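Local coordinates for protein LP04448p (Drosophila melanogaster, PDB 2QK2) that probably binds tubulin through its TOG domains and tracks growing microtubule plus ends, as an XMAP215/Dis1-family protein, at residues S130-A133 / Q134-S137. Residues are numbered along the deposited sequence; the frame is centred on the assembly and turned at random.
Sequences SLEA and QQES
The carbonyl oxygen of Ala133 is gripped by two waters, which carry it on to the backbone of the next turn. Water 2 donates to Ala133 O and accepts from Glu136 N, both at 3.0 Å; water 1 does the same between Ala133 O and Ser137 N. With the direct bonds from Glu136 N and Ser137 N to the preceding turn missing, the helix is kinked here, and the two waters stand in for those bonds.

Glu132 O, by contrast, is taken by a side chain. Gln135 NE2 donates to Glu132 O at 2.9 Å, meeting a lone pair in the carbonyl plane. Gln135 can bend back this way because its CG sits between its own N and carbonyl carbon (chi1 55°), with the chain extended beyond. The Glu132 carboxylate runs alongside, its plane 68° from that of the amide, and its OE2 comes to 2.6 Å from Gln135 NE2.

At the start of the helix Ser130 OG accepts from Ala133 N at 3.2 Å, while Gln134 N donates to Ser130 O at 3.0 Å. Gln134 CG lies 3.4 Å from that same Ser130 O, and the Gln134 amide nitrogen is held by Thr129 and Ser97.

Leu131 and Gln135 rest on helix 171-185, Gln134 and Ser137 on helix 93-105. The arrangement is a serine N-cap followed by a kink bridged by two waters, at the start of helix 131-141 in the HEAT-repeat array of a TOG domain.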
ATOM      1  N   SER A 130       3.869  -2.733  -9.583  1.00 28.00           N
ATOM      2  CA  SER A 130       5.047  -1.858  -9.645  1.00 28.90           C
ATOM      3  C   SER A 130       4.661  -0.388  -9.694  1.00 29.42           C
ATOM      4  O   SER A 130       3.505  -0.053  -9.968  1.00 28.70           O
ATOM      5  CB  SER A 130       5.875  -2.179 -10.889  1.00 30.94           C
ATOM      6  OG  SER A 130       5.173  -1.789 -12.063  1.00 32.05           O
ATOM      7  N   LEU A 131       5.628   0.493  -9.433  1.00 28.54           N
ATOM      8  CA  LEU A 131       5.355   1.927  -9.474  1.00 29.10           C
ATOM      9  C   LEU A 131       4.998   2.330 -10.901  1.00 29.22           C
ATOM     10  O   LEU A 131       4.150   3.193 -11.119  1.00 29.91           O
ATOM     11  CB  LEU A 131       6.569   2.738  -8.998  1.00 28.52           C
ATOM     12  CG  LEU A 131       6.995   2.650  -7.528  1.00 28.86           C
ATOM     13  CD1 LEU A 131       8.234   3.514  -7.316  1.00 31.17           C
ATOM     14  CD2 LEU A 131       5.864   3.111  -6.611  1.00 29.54           C
ATOM     15  N   GLU A 132       5.648   1.700 -11.875  1.00 30.33           N
ATOM     16  CA  GLU A 132       5.378   2.000 -13.277  1.00 31.28           C
ATOM     17  C   GLU A 132       3.898   1.742 -13.572  1.00 31.37           C
ATOM     18  O   GLU A 132       3.218   2.577 -14.175  1.00 31.58           O
ATOM     19  CB  GLU A 132       6.261   1.124 -14.178  1.00 34.41           C
ATOM     20  CG  GLU A 132       6.056   1.309 -15.687  1.00 38.02           C
ATOM     21  CD  GLU A 132       6.375   2.718 -16.180  1.00 41.94           C
ATOM     22  OE1 GLU A 132       7.462   3.251 -15.862  1.00 43.17           O
ATOM     23  OE2 GLU A 132       5.537   3.294 -16.905  1.00 44.94           O
ATOM     24  N   ALA A 133       3.398   0.596 -13.120  1.00 30.49           N
ATOM     25  CA  ALA A 133       2.000   0.234 -13.345  1.00 30.79           C
ATOM     26  C   ALA A 133       1.008   1.101 -12.569  1.00 31.75           C
ATOM     27  O   ALA A 133      -0.092   1.378 -13.050  1.00 32.72           O
ATOM     28  CB  ALA A 133       1.783  -1.234 -12.993  1.00 28.41           C
ATOM     29  N   GLN A 134       1.400   1.545 -11.378  1.00 32.18           N
ATOM     30  CA  GLN A 134       0.512   2.349 -10.537  1.00 31.06           C
ATOM     31  C   GLN A 134       0.790   3.850 -10.514  1.00 31.50           C
ATOM     32  O   GLN A 134       0.167   4.574  -9.738  1.00 31.36           O
ATOM     33  CB  GLN A 134       0.570   1.829  -9.099  1.00 31.41           C
ATOM     34  CG  GLN A 134       0.301   0.341  -8.951  1.00 32.85           C
ATOM     35  CD  GLN A 134      -1.011  -0.064  -9.583  1.00 34.39           C
ATOM     36  OE1 GLN A 134      -2.019   0.619  -9.419  1.00 36.22           O
ATOM     37  NE2 GLN A 134      -1.010  -1.183 -10.305  1.00 35.51           N
ATOM     38  N   GLN A 135       1.698   4.327 -11.359  1.00 31.59           N
ATOM     39  CA  GLN A 135       2.048   5.749 -11.351  1.00 32.64           C
ATOM     40  C   GLN A 135       0.903   6.754 -11.426  1.00 32.09           C
ATOM     41  O   GLN A 135       0.905   7.747 -10.695  1.00 30.13           O
ATOM     42  CB  GLN A 135       3.063   6.059 -12.456  1.00 35.23           C
ATOM     43  CG  GLN A 135       2.632   5.639 -13.845  1.00 36.15           C
ATOM     44  CD  GLN A 135       3.670   5.988 -14.884  1.00 37.62           C
ATOM     45  OE1 GLN A 135       3.798   7.144 -15.286  1.00 37.63           O
ATOM     46  NE2 GLN A 135       4.433   4.990 -15.312  1.00 35.67           N
ATOM     47  N   GLU A 136      -0.070   6.520 -12.301  1.00 32.03           N
ATOM     48  CA  GLU A 136      -1.184   7.457 -12.419  1.00 33.77           C
ATOM     49  C   GLU A 136      -1.950   7.611 -11.110  1.00 32.33           C
ATOM     50  O   GLU A 136      -2.215   8.729 -10.668  1.00 31.89           O
ATOM     51  CB  GLU A 136      -2.142   7.025 -13.529  1.00 38.49           C
ATOM     52  CG  GLU A 136      -1.565   7.153 -14.927  1.00 46.48           C
ATOM     53  CD  GLU A 136      -2.585   6.834 -16.008  1.00 53.08           C
ATOM     54  OE1 GLU A 136      -3.656   7.487 -16.035  1.00 56.05           O
ATOM     55  OE2 GLU A 136      -2.316   5.931 -16.830  1.00 57.69           O
ATOM     56  N   SER A 137      -2.305   6.492 -10.488  1.00 31.54           N
ATOM     57  CA  SER A 137      -3.036   6.531  -9.226  1.00 31.28           C
ATOM     58  C   SER A 137      -2.205   7.213  -8.144  1.00 30.18           C
ATOM     59  O   SER A 137      -2.701   8.069  -7.406  1.00 28.58           O
ATOM     60  CB  SER A 137      -3.391   5.110  -8.779  1.00 31.96           C
ATOM     61  OG  SER A 137      -4.235   4.480  -9.727  1.00 36.19           O
TER
HETATM   62  O   HOH W   1      -2.027   3.799 -12.080  1.00 41.72           O
HETATM   63  O   HOH W   2      -0.509   4.121 -14.065  1.00 41.76           O